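Local coordinates for lipase (Photobacterium sp. M37, PDB 2ORY), which probably hydrolyses the ester bonds of triacylglycerols, as a cold-adapted class 3 lipase with the alpha/beta hydrolase fold, at residues L10-M15 with E84-I89; Y14-G19 with M72-Q77; V60-M63 with N69-M72; S98-N103 with H173-A178; E148-T151 with N157-I160. All blocks are in the same frame, centred on the assembly; numbering follows the deposited sequence.

Contact 1: residues L10-M15 with E84-I89; sequences LAFSYM and EYVIAI
Val-86 is the first residue of 84-89 to touch 10-15, and it does so against the ring of Phe-12. Its two methyls divide the work: CG1 sits over one face of the ring, 4.0 Å from Phe-12 CD1, while CG2 reaches further out and lies 3.9 Å from Phe-12 CE1. Phe-12 can offer this face because its CG is set anti to the carbonyl carbon (chi1 -76°), which swings the ring off the helix and toward the strand. Phe-47 and Trp-52 also meet the ring, Trp-52 edge-to-face, so it is held among aromatic groups as well as by the valine.

The arrangement illustrates how a helix packs on the sheet of an alpha/beta hydrolase. Strand 84-90 is the middle one of five, antiparallel to 66-78 and parallel to 166-173, and alternate residues along it face the helix.

Two positions on, Ala-88 brings only a methyl, and the helix backbone comes close here. Ala-88 CB lies 4.5 Å from Phe-12 CB and 4.0 Å from Phe-12 O. At Ile-89 the link becomes polar and indirect: a water donates to Ser-13 O at 3.0 Å and also to Ile-89 O, though the second bond is modelled so short that its length is doubtful.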
# COMPACT_ATOMS: atom_id res chain seq x y z
N LEU A 10 -0.04 -0.42 -10.57
CA LEU A 10 -1.39 -0.12 -10.08
C LEU A 10 -2.21 -1.39 -10.26
O LEU A 10 -3.02 -1.75 -9.42
CB LEU A 10 -2.04 1.00 -10.89
CG LEU A 10 -3.46 1.35 -10.43
CD1 LEU A 10 -3.36 1.99 -9.03
CD2 LEU A 10 -4.14 2.30 -11.40
N ALA A 11 -1.98 -2.06 -11.39
CA ALA A 11 -2.66 -3.30 -11.72
C ALA A 11 -2.34 -4.40 -10.71
O ALA A 11 -3.21 -5.17 -10.31
CB ALA A 11 -2.28 -3.76 -13.14
N PHE A 12 -1.08 -4.49 -10.31
CA PHE A 12 -0.68 -5.50 -9.34
C PHE A 12 -1.20 -5.14 -7.96
O PHE A 12 -1.58 -6.02 -7.19
CB PHE A 12 0.84 -5.62 -9.28
CG PHE A 12 1.44 -6.35 -10.44
CD1 PHE A 12 2.34 -5.72 -11.30
CD2 PHE A 12 1.13 -7.69 -10.66
CE1 PHE A 12 2.93 -6.41 -12.35
CE2 PHE A 12 1.70 -8.39 -11.72
CZ PHE A 12 2.61 -7.75 -12.56
N SER A 13 -1.21 -3.85 -7.65
CA SER A 13 -1.69 -3.41 -6.36
C SER A 13 -3.17 -3.73 -6.22
O SER A 13 -3.62 -4.15 -5.16
CB SER A 13 -1.48 -1.90 -6.18
OG SER A 13 -0.12 -1.60 -5.93
N TYR A 14 -3.92 -3.56 -7.31
CA TYR A 14 -5.36 -3.84 -7.27
C TYR A 14 -5.73 -5.31 -7.35
O TYR A 14 -6.75 -5.73 -6.78
CB TYR A 14 -6.10 -3.03 -8.34
CG TYR A 14 -6.47 -1.64 -7.84
CD1 TYR A 14 -5.48 -0.77 -7.38
CD2 TYR A 14 -7.80 -1.21 -7.79
CE1 TYR A 14 -5.80 0.49 -6.87
CE2 TYR A 14 -8.14 0.06 -7.29
CZ TYR A 14 -7.13 0.91 -6.82
OH TYR A 14 -7.42 2.16 -6.31
N MET A 15 -4.90 -6.09 -8.03
CA MET A 15 -5.14 -7.53 -8.13
C MET A 15 -4.99 -8.13 -6.73
O MET A 15 -5.53 -9.20 -6.44
CB MET A 15 -4.12 -8.17 -9.08
CG MET A 15 -4.40 -9.64 -9.41
SD MET A 15 -3.22 -10.32 -10.60
CE MET A 15 -1.86 -10.71 -9.55
N GLU A 84 13.61 -10.53 -12.23
CA GLU A 84 12.69 -9.39 -12.39
C GLU A 84 11.44 -9.73 -11.56
O GLU A 84 10.59 -10.51 -11.97
CB GLU A 84 12.31 -9.22 -13.88
CG GLU A 84 12.20 -7.76 -14.41
CD GLU A 84 10.84 -7.09 -14.14
OE1 GLU A 84 10.46 -6.96 -12.96
OE2 GLU A 84 10.17 -6.69 -15.12
N TYR A 85 11.35 -9.14 -10.38
CA TYR A 85 10.22 -9.43 -9.51
C TYR A 85 9.38 -8.25 -9.04
O TYR A 85 9.86 -7.11 -8.94
CB TYR A 85 10.71 -10.16 -8.25
CG TYR A 85 11.58 -11.37 -8.52
CD1 TYR A 85 12.94 -11.23 -8.82
CD2 TYR A 85 11.03 -12.65 -8.49
CE1 TYR A 85 13.73 -12.35 -9.06
CE2 TYR A 85 11.82 -13.78 -8.74
CZ TYR A 85 13.17 -13.62 -9.03
OH TYR A 85 13.94 -14.74 -9.28
N VAL A 86 8.12 -8.55 -8.74
CA VAL A 86 7.21 -7.56 -8.17
C VAL A 86 6.71 -8.11 -6.82
O VAL A 86 6.22 -9.22 -6.76
CB VAL A 86 5.94 -7.32 -9.05
CG1 VAL A 86 4.97 -6.40 -8.32
CG2 VAL A 86 6.32 -6.70 -10.37
N ILE A 87 6.88 -7.35 -5.74
CA ILE A 87 6.34 -7.77 -4.44
C ILE A 87 5.12 -6.84 -4.22
O ILE A 87 5.27 -5.63 -4.12
CB ILE A 87 7.34 -7.53 -3.30
CG1 ILE A 87 8.58 -8.39 -3.48
CG2 ILE A 87 6.65 -7.78 -1.97
CD1 ILE A 87 9.63 -8.13 -2.39
N ALA A 88 3.92 -7.41 -4.17
CA ALA A 88 2.71 -6.60 -3.98
C ALA A 88 2.13 -6.84 -2.58
O ALA A 88 2.11 -7.97 -2.09
CB ALA A 88 1.67 -6.94 -5.07
N ILE A 89 1.67 -5.77 -1.95
CA ILE A 89 1.16 -5.84 -0.59
C ILE A 89 -0.23 -5.24 -0.45
O ILE A 89 -0.54 -4.21 -1.04
CB ILE A 89 2.16 -5.13 0.38
CG1 ILE A 89 3.47 -5.95 0.43
CG2 ILE A 89 1.54 -4.91 1.78
CD1 ILE A 89 4.65 -5.26 1.05
O HOH W 1 -2.19 -3.32 -2.70

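Contact 2: residues Y14-G19 with M72-Q77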
# COMPACT_ATOMS: atom_id res chain seq x y z
N TYR A 14 -3.92 -3.56 -7.31
CA TYR A 14 -5.36 -3.84 -7.27
C TYR A 14 -5.73 -5.31 -7.35
O TYR A 14 -6.75 -5.73 -6.78
CB TYR A 14 -6.10 -3.03 -8.34
CG TYR A 14 -6.47 -1.64 -7.84
CD1 TYR A 14 -5.48 -0.77 -7.38
CD2 TYR A 14 -7.80 -1.21 -7.79
CE1 TYR A 14 -5.80 0.49 -6.87
CE2 TYR A 14 -8.14 0.06 -7.29
CZ TYR A 14 -7.13 0.91 -6.82
OH TYR A 14 -7.42 2.16 -6.31
N MET A 15 -4.90 -6.09 -8.03
CA MET A 15 -5.14 -7.53 -8.13
C MET A 15 -4.99 -8.13 -6.73
O MET A 15 -5.53 -9.20 -6.44
CB MET A 15 -4.12 -8.17 -9.08
CG MET A 15 -4.40 -9.64 -9.41
SD MET A 15 -3.22 -10.32 -10.60
CE MET A 15 -1.86 -10.71 -9.55
N SER A 16 -4.25 -7.43 -5.86
CA SER A 16 -4.03 -7.85 -4.48
C SER A 16 -5.33 -7.93 -3.71
O SER A 16 -5.45 -8.70 -2.75
CB SER A 16 -3.14 -6.84 -3.77
OG SER A 16 -1.95 -6.64 -4.49
N TYR A 17 -6.30 -7.13 -4.12
CA TYR A 17 -7.58 -7.06 -3.44
C TYR A 17 -8.59 -8.18 -3.70
O TYR A 17 -9.67 -8.19 -3.10
CB TYR A 17 -8.22 -5.69 -3.72
CG TYR A 17 -7.56 -4.56 -2.94
CD1 TYR A 17 -7.06 -3.44 -3.59
CD2 TYR A 17 -7.41 -4.64 -1.55
CE1 TYR A 17 -6.43 -2.41 -2.89
CE2 TYR A 17 -6.79 -3.62 -0.83
CZ TYR A 17 -6.30 -2.51 -1.51
OH TYR A 17 -5.70 -1.50 -0.80
N TYR A 18 -8.27 -9.13 -4.58
CA TYR A 18 -9.21 -10.20 -4.83
C TYR A 18 -9.53 -10.90 -3.52
O TYR A 18 -8.63 -11.16 -2.74
CB TYR A 18 -8.64 -11.20 -5.83
CG TYR A 18 -9.03 -10.90 -7.25
CD1 TYR A 18 -8.05 -10.72 -8.23
CD2 TYR A 18 -10.37 -10.82 -7.63
CE1 TYR A 18 -8.39 -10.47 -9.55
CE2 TYR A 18 -10.72 -10.57 -8.95
CZ TYR A 18 -9.73 -10.40 -9.90
OH TYR A 18 -10.06 -10.17 -11.22
N GLY A 19 -10.80 -11.17 -3.29
CA GLY A 19 -11.19 -11.83 -2.06
C GLY A 19 -11.14 -10.95 -0.81
O GLY A 19 -10.95 -11.46 0.30
N MET A 72 -2.01 -9.16 3.19
CA MET A 72 -1.65 -10.15 2.18
C MET A 72 -0.46 -9.68 1.36
O MET A 72 -0.34 -8.50 1.05
CB MET A 72 -2.82 -10.41 1.22
CG MET A 72 -2.59 -11.59 0.26
SD MET A 72 -1.61 -11.21 -1.25
CE MET A 72 -2.89 -10.90 -2.40
N MET A 73 0.43 -10.61 1.03
CA MET A 73 1.60 -10.28 0.22
C MET A 73 1.92 -11.45 -0.70
O MET A 73 1.75 -12.62 -0.32
CB MET A 73 2.81 -9.96 1.11
CG MET A 73 4.12 -9.67 0.35
SD MET A 73 5.34 -8.98 1.43
CE MET A 73 5.64 -10.40 2.54
N TYR A 74 2.33 -11.12 -1.92
CA TYR A 74 2.74 -12.13 -2.90
C TYR A 74 3.84 -11.52 -3.77
O TYR A 74 4.09 -10.30 -3.73
CB TYR A 74 1.55 -12.61 -3.76
CG TYR A 74 0.93 -11.58 -4.69
CD1 TYR A 74 1.19 -11.59 -6.05
CD2 TYR A 74 0.11 -10.56 -4.19
CE1 TYR A 74 0.66 -10.61 -6.89
CE2 TYR A 74 -0.42 -9.57 -5.02
CZ TYR A 74 -0.13 -9.60 -6.37
OH TYR A 74 -0.59 -8.60 -7.20
N VAL A 75 4.52 -12.39 -4.52
CA VAL A 75 5.59 -11.97 -5.41
C VAL A 75 5.34 -12.52 -6.83
O VAL A 75 5.12 -13.72 -7.00
CB VAL A 75 6.96 -12.49 -4.92
CG1 VAL A 75 8.07 -11.93 -5.79
CG2 VAL A 75 7.18 -12.11 -3.46
N ILE A 76 5.36 -11.64 -7.83
CA ILE A 76 5.16 -12.05 -9.23
C ILE A 76 6.52 -11.94 -9.91
O ILE A 76 7.24 -10.97 -9.71
CB ILE A 76 4.21 -11.10 -10.03
CG1 ILE A 76 2.96 -10.77 -9.21
CG2 ILE A 76 3.83 -11.72 -11.35
CD1 ILE A 76 3.19 -9.60 -8.26
N GLN A 77 6.86 -12.93 -10.73
CA GLN A 77 8.12 -12.91 -11.45
C GLN A 77 7.83 -12.89 -12.94
O GLN A 77 7.01 -13.67 -13.43
CB GLN A 77 8.95 -14.16 -11.11
CG GLN A 77 10.24 -14.26 -11.92
CD GLN A 77 11.04 -15.52 -11.61
OE1 GLN A 77 12.18 -15.67 -12.05
NE2 GLN A 77 10.45 -16.44 -10.85
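The ring of Tyr-74 is met by Ser-16 at its edge and by Met-15 obliquely. Ser-16 OG lies in the ring plane, 3.3 Å from Tyr-74 CE2. The methyl of Met-15 arrives with its side chain crossing the tyrosine at about a right angle, and its CE stands 3.7 Å from Tyr-74 CE1 and 3.4 Å from Tyr-74 OH. Because the methionine chain runs straight until a bend at chi3 (82°), only its end turns in toward the phenol.

Two hydroxyls share one acceptor, Phe-12 O. Tyr-74 OH and Ser-16 OG are each hydrogen-bonded to this oxygen, one turn back in helix 5-15, while the two hydroxyl oxygens stand 3.6 Å apart without bonding to each other. The buried phenol is thereby tied to the helix backbone. Met-72, two residues before Tyr-74 on the same side of the strand, bends at chi2 and chi3 so that its CE comes 3.4 Å from Ser-16 O.

On the other segment the chain makes a type I beta turn from Met-15 to Tyr-18, with Tyr-17 N bonded to Tyr-14 O at 3.0 Å. Tyr-17 sets its CB away from 72-77, and its OH is hydrogen-bonded to His-173 ND1. The whole is a helix end lying against the central sheet of an alpha/beta hydrolase, close to its probable nucleophile elbow.

Contact 3: residues V60-M63 with N69-M72; sequences VYTM and NDAM
Strands 60-63 and 70-72 run antiparallel at 161°, their axes 4.7 Å apart at the closest. They are the two arms of the beta hairpin formed by strands 52-63 and 66-78, at one side of the lipase's main sheet. Tyr-61 and Ala-71 make the hydrogen-bonded pair: Tyr-61 N donates to Ala-71 O at 2.8 Å and almost straight (175°), and Ala-71 N returns a longer bond of 3.1 Å to Tyr-61 O. Their CB atoms lie on the same face of the sheet.

The other face carries the non-hydrogen-bonded pair Val-60 and Met-72, where Val-60 CG2 packs 3.9 Å from Met-72 CG. Helix 30-43 adjoins this face, with Ile-33 touching both side chains.

Toward the turn the regular pairing gives way to side-chain contacts. The ring of Tyr-61 meets Asn-69 O with an edge, CD2 at 3.5 Å. The chain turns a corner at Asn-69, and Asp-70 brings its carboxylate round to Thr-62. With OG1 of Thr-62 between its own N and carbonyl carbon (chi1 53°), it is the methyl that meets the acid, and Thr-62 CG2 lies only 3.0 Å from Asp-70 OD1, a tight approach, shorter than an ordinary methyl-oxygen contact.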
# COMPACT_ATOMS: atom_id res chain seq x y z
N VAL A 60 -1.42 -15.00 3.45
CA VAL A 60 -2.48 -14.20 4.05
C VAL A 60 -2.46 -14.18 5.56
O VAL A 60 -2.19 -15.20 6.19
CB VAL A 60 -3.88 -14.71 3.59
CG1 VAL A 60 -4.98 -13.81 4.12
CG2 VAL A 60 -3.95 -14.79 2.06
N TYR A 61 -2.73 -13.01 6.13
CA TYR A 61 -2.83 -12.87 7.57
C TYR A 61 -4.30 -12.49 7.81
O TYR A 61 -4.73 -11.42 7.40
CB TYR A 61 -1.94 -11.75 8.10
CG TYR A 61 -2.02 -11.63 9.61
CD1 TYR A 61 -1.29 -12.48 10.44
CD2 TYR A 61 -2.89 -10.71 10.22
CE1 TYR A 61 -1.42 -12.44 11.83
CE2 TYR A 61 -3.03 -10.65 11.61
CZ TYR A 61 -2.29 -11.52 12.42
OH TYR A 61 -2.40 -11.46 13.80
N THR A 62 -5.05 -13.39 8.44
CA THR A 62 -6.47 -13.19 8.75
C THR A 62 -6.88 -14.12 9.89
O THR A 62 -6.49 -15.29 9.93
CB THR A 62 -7.42 -13.50 7.53
OG1 THR A 62 -7.15 -14.81 7.03
CG2 THR A 62 -7.22 -12.51 6.44
N MET A 63 -7.67 -13.57 10.80
CA MET A 63 -8.17 -14.28 11.97
C MET A 63 -9.66 -14.01 12.05
O MET A 63 -10.11 -12.90 11.73
CB MET A 63 -7.48 -13.75 13.24
CG MET A 63 -5.97 -13.96 13.26
SD MET A 63 -5.56 -15.71 13.09
CE MET A 63 -3.67 -15.70 13.16
N ASN A 69 -6.92 -5.70 10.74
CA ASN A 69 -5.48 -5.94 10.57
C ASN A 69 -5.17 -6.98 9.51
O ASN A 69 -4.07 -7.51 9.48
CB ASN A 69 -4.86 -6.37 11.89
CG ASN A 69 -5.09 -5.35 12.97
OD1 ASN A 69 -4.66 -4.19 12.85
ND2 ASN A 69 -5.80 -5.75 14.03
N ASP A 70 -6.15 -7.27 8.66
CA ASP A 70 -5.95 -8.23 7.58
C ASP A 70 -4.78 -7.78 6.73
O ASP A 70 -4.49 -6.59 6.64
CB ASP A 70 -7.20 -8.32 6.70
CG ASP A 70 -8.27 -9.23 7.28
OD1 ASP A 70 -7.95 -10.09 8.12
OD2 ASP A 70 -9.44 -9.10 6.88
N ALA A 71 -4.08 -8.72 6.11
CA ALA A 71 -2.96 -8.37 5.26
C ALA A 71 -2.66 -9.50 4.30
O ALA A 71 -3.01 -10.65 4.56
CB ALA A 71 -1.74 -8.07 6.09
N MET A 72 -2.01 -9.16 3.19
CA MET A 72 -1.65 -10.15 2.18
C MET A 72 -0.46 -9.68 1.36
O MET A 72 -0.34 -8.50 1.05
CB MET A 72 -2.82 -10.41 1.22
CG MET A 72 -2.59 -11.59 0.26
SD MET A 72 -1.61 -11.21 -1.25
CE MET A 72 -2.89 -10.90 -2.40

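Contact 4: residues S98-N103 with H173-A178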
# COMPACT_ATOMS: atom_id res chain seq x y z
N SER A 98 -12.80 5.45 7.61
CA SER A 98 -13.01 5.96 8.96
C SER A 98 -12.73 4.91 10.03
O SER A 98 -12.27 5.23 11.12
CB SER A 98 -14.45 6.50 9.11
OG SER A 98 -14.63 7.17 10.34
N ASP A 99 -12.99 3.65 9.71
CA ASP A 99 -12.76 2.57 10.66
C ASP A 99 -11.30 2.13 10.79
O ASP A 99 -10.78 2.13 11.89
CB ASP A 99 -13.63 1.35 10.33
CG ASP A 99 -15.13 1.64 10.51
OD1 ASP A 99 -15.49 2.79 10.85
OD2 ASP A 99 -15.96 0.72 10.30
N TRP A 100 -10.66 1.76 9.68
CA TRP A 100 -9.27 1.31 9.76
C TRP A 100 -8.22 2.42 9.84
O TRP A 100 -7.11 2.18 10.32
CB TRP A 100 -8.92 0.34 8.62
CG TRP A 100 -8.94 0.95 7.25
CD1 TRP A 100 -9.98 0.94 6.36
CD2 TRP A 100 -7.88 1.71 6.62
NE1 TRP A 100 -9.64 1.64 5.23
CE2 TRP A 100 -8.36 2.12 5.36
CE3 TRP A 100 -6.58 2.07 7.00
CZ2 TRP A 100 -7.59 2.90 4.47
CZ3 TRP A 100 -5.81 2.84 6.11
CH2 TRP A 100 -6.32 3.24 4.87
N LEU A 101 -8.57 3.63 9.39
CA LEU A 101 -7.62 4.74 9.45
C LEU A 101 -7.88 5.70 10.63
O LEU A 101 -7.03 5.85 11.51
CB LEU A 101 -7.65 5.52 8.12
CG LEU A 101 -6.73 6.74 8.08
CD1 LEU A 101 -5.28 6.28 8.07
CD2 LEU A 101 -7.02 7.59 6.84
N PHE A 102 -9.04 6.35 10.67
CA PHE A 102 -9.34 7.27 11.77
C PHE A 102 -9.29 6.64 13.17
O PHE A 102 -8.91 7.30 14.13
CB PHE A 102 -10.72 7.91 11.59
CG PHE A 102 -10.82 8.87 10.44
CD1 PHE A 102 -9.80 9.01 9.52
CD2 PHE A 102 -11.97 9.65 10.28
CE1 PHE A 102 -9.90 9.90 8.46
CE2 PHE A 102 -12.09 10.54 9.23
CZ PHE A 102 -11.05 10.67 8.32
N ASN A 103 -9.71 5.39 13.30
CA ASN A 103 -9.71 4.76 14.62
C ASN A 103 -8.43 3.99 14.97
O ASN A 103 -8.44 3.13 15.85
CB ASN A 103 -10.92 3.83 14.75
CG ASN A 103 -12.20 4.59 14.93
OD1 ASN A 103 -12.64 4.85 16.06
ND2 ASN A 103 -12.81 4.97 13.82
N HIS A 173 -1.29 -0.57 -2.42
CA HIS A 173 -2.28 0.51 -2.31
C HIS A 173 -2.87 0.61 -0.90
O HIS A 173 -3.00 -0.39 -0.21
CB HIS A 173 -3.41 0.24 -3.33
CG HIS A 173 -4.58 1.17 -3.22
ND1 HIS A 173 -5.68 0.90 -2.42
CD2 HIS A 173 -4.84 2.36 -3.82
CE1 HIS A 173 -6.55 1.89 -2.53
NE2 HIS A 173 -6.06 2.78 -3.37
N SER A 174 -3.22 1.82 -0.48
CA SER A 174 -3.83 2.04 0.84
C SER A 174 -2.81 1.69 1.94
O SER A 174 -1.68 2.17 1.90
CB SER A 174 -5.10 1.18 0.97
OG SER A 174 -5.89 1.53 2.10
N LYS A 175 -3.20 0.89 2.93
CA LYS A 175 -2.23 0.49 3.94
C LYS A 175 -1.02 -0.14 3.20
O LYS A 175 0.13 -0.04 3.64
CB LYS A 175 -2.84 -0.55 4.88
CG LYS A 175 -3.57 0.03 6.07
CD LYS A 175 -4.00 -1.10 7.01
CE LYS A 175 -4.48 -0.55 8.34
NZ LYS A 175 -4.95 -1.63 9.26
N GLY A 176 -1.31 -0.77 2.07
CA GLY A 176 -0.28 -1.41 1.26
C GLY A 176 0.71 -0.42 0.68
O GLY A 176 1.84 -0.77 0.32
N GLY A 177 0.29 0.84 0.60
CA GLY A 177 1.18 1.87 0.08
C GLY A 177 2.22 2.21 1.14
O GLY A 177 3.41 2.37 0.86
N ALA A 178 1.75 2.30 2.38
CA ALA A 178 2.63 2.61 3.50
C ALA A 178 3.56 1.43 3.81
O ALA A 178 4.74 1.62 4.09
CB ALA A 178 1.80 2.95 4.70
O HOH W 2 -6.23 -0.35 11.39
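Trp-100 reaches from helix 97-102 to two neighbouring residues, Ser-174 and Lys-175, and meets them with different parts of its six-membered ring. Its CZ2 is 3.2 Å from Ser-174 OG, and its CZ3 is 3.6 Å from Lys-175 CG; both partners approach obliquely. The indole gets there with CG wedged between its backbone N and carbonyl carbon (chi1 66°), and Leu-101 CB lies above one face, offset toward the rim.

Lys-175 is extended beyond CG; its chain and the indole slide past one another in opposite directions. Its CE lies 3.6 Å from Trp-100 CE3. Beyond the ring, Lys-175 NZ donates to a water at 2.8 Å, and that water donates in turn to Trp-100 O at 2.9 Å; Phe-68 O is a further acceptor for the same ammonium. The helix that carries Trp-100 has a wide pi-type turn, where Asn-103 ND2 bonds to Ser-98 O at 2.8 Å beside a weak bond from Asn-103 N.

Ser-174 has an unusual backbone, with phi positive at 65°, and its OG stands anti to its own N, directed at the indole and hydrogen-bonded to His-312 NE2. Such a strained serine between strand 166-173 and helix 175-189 matches the nucleophile elbow of alpha/beta hydrolases, and with His-312 and Asp-236 it probably forms the catalytic triad, Trp-100 lying beside the nucleophile.

Contact 5: residues E148-T151 with N157-I160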
# COMPACT_ATOMS: atom_id res chain seq x y z
N GLU A 148 5.81 -22.00 -0.50
CA GLU A 148 5.40 -22.74 0.68
C GLU A 148 6.45 -22.82 1.80
O GLU A 148 7.60 -23.22 1.57
CB GLU A 148 4.99 -24.15 0.24
CG GLU A 148 4.50 -25.06 1.35
CD GLU A 148 4.42 -26.52 0.92
OE1 GLU A 148 3.86 -26.81 -0.15
OE2 GLU A 148 4.92 -27.39 1.66
N ASN A 149 6.04 -22.41 3.00
CA ASN A 149 6.87 -22.44 4.20
C ASN A 149 8.14 -21.62 4.25
O ASN A 149 9.08 -22.00 4.94
CB ASN A 149 7.22 -23.87 4.56
CG ASN A 149 6.01 -24.68 4.91
OD1 ASN A 149 5.24 -24.31 5.79
ND2 ASN A 149 5.83 -25.80 4.21
N LYS A 150 8.18 -20.51 3.53
CA LYS A 150 9.35 -19.65 3.55
C LYS A 150 8.93 -18.21 3.75
O LYS A 150 7.91 -17.79 3.21
CB LYS A 150 10.10 -19.78 2.22
CG LYS A 150 10.78 -21.12 2.02
CD LYS A 150 10.69 -21.58 0.58
CE LYS A 150 11.28 -22.97 0.41
NZ LYS A 150 10.85 -23.58 -0.88
N THR A 151 9.69 -17.47 4.55
CA THR A 151 9.38 -16.06 4.77
C THR A 151 9.80 -15.37 3.48
O THR A 151 10.47 -15.98 2.65
CB THR A 151 10.21 -15.45 5.92
OG1 THR A 151 11.61 -15.61 5.63
CG2 THR A 151 9.86 -16.13 7.26
N ASN A 157 16.37 -14.83 -0.78
CA ASN A 157 17.74 -15.31 -0.67
C ASN A 157 17.93 -16.63 -1.39
O ASN A 157 18.96 -16.87 -2.01
CB ASN A 157 18.16 -15.41 0.80
CG ASN A 157 18.65 -14.08 1.36
OD1 ASN A 157 19.54 -13.46 0.79
ND2 ASN A 157 18.06 -13.64 2.47
N GLU A 158 16.92 -17.48 -1.32
CA GLU A 158 16.98 -18.78 -1.97
C GLU A 158 16.81 -18.68 -3.48
O GLU A 158 17.43 -19.42 -4.26
CB GLU A 158 15.89 -19.68 -1.37
CG GLU A 158 15.54 -20.90 -2.17
CD GLU A 158 14.37 -21.65 -1.57
OE1 GLU A 158 14.55 -22.32 -0.53
OE2 GLU A 158 13.25 -21.56 -2.15
N LYS A 159 15.95 -17.76 -3.89
CA LYS A 159 15.64 -17.54 -5.30
C LYS A 159 16.75 -16.74 -5.98
O LYS A 159 17.19 -17.10 -7.06
CB LYS A 159 14.30 -16.81 -5.42
CG LYS A 159 13.67 -16.81 -6.79
CD LYS A 159 13.28 -18.21 -7.20
CE LYS A 159 12.18 -18.21 -8.26
NZ LYS A 159 12.48 -17.30 -9.40
N ILE A 160 17.22 -15.67 -5.34
CA ILE A 160 18.26 -14.84 -5.94
C ILE A 160 19.69 -15.25 -5.61
O ILE A 160 20.62 -14.89 -6.33
CB ILE A 160 18.06 -13.36 -5.55
CG1 ILE A 160 16.73 -12.87 -6.09
CG2 ILE A 160 19.21 -12.49 -6.08
CD1 ILE A 160 16.44 -11.41 -5.75
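Lys-150 and Glu-158 bring opposite charges together from backbones that stay apart, their CA atoms 9.5 Å from each other. The two side chains cross at about a right angle, and the glutamate carboxylate comes up against the last carbons of the lysine as well as its nitrogen. Lys-150 CE lies 3.5 Å from both Glu-158 OE1 and Glu-158 OE2, while Lys-150 NZ favours one oxygen, standing 3.4 Å from Glu-158 OE2 and 3.9 Å from Glu-158 OE1. The result is a salt bridge whose one hydrogen bond, from NZ to OE2, is weak.

The two chains arrive in different shapes. Glu-158 leaves its helix with CG anti to the backbone N (chi1 163°) and stays extended beyond it, projecting the carboxylate well clear of the helix backbone. Lys-150 is kinked at chi2 (142°) and otherwise straight, which lays its end across the acid. Glu-158 is exposed, so water probably competes for both partners, and the attraction is likely to be modest.

In sequence, most of helix 152-160 separates them. Thr-151 is its N-cap: the side chain caps a backbone N just past 148-151, and Thr-151 N is itself hydrogen-bonded to Gln-154 OE1. The salt bridge thus joins the residue just before the cap to the second turn of the helix. Lys-150 O receives Trp-56 NE1 from strand 52-63, Lys-159 NZ is hydrogen-bonded to Tyr-85 OH of strand 84-90, and Ile-160 rests on Ala-166 and Ile-168 of strand 166-173.

Contacts 1, 2 and 3 belong to strands 52-63, 66-78 and 84-90, one side of the central sheet up to its middle strand. Contacts 1 and 2 share helix 5-15 and have centres about 6 Å apart; contacts 2 and 3 share Met-72, centres about 12 Å apart. Along the chain, contacts 2 and 3 both close before contact 1 does, and contact 4 opens later, its span enclosing contact 5. Those last two are the furthest apart, centres about 28 Å. Tyr-14 and Tyr-17 reach His-173, bringing the C-terminal end of helix 5-15 and the next turn to the probable nucleophile elbow, whereas contact 5 lies at the surface, touching the sheet through Lys-159 and Ile-160.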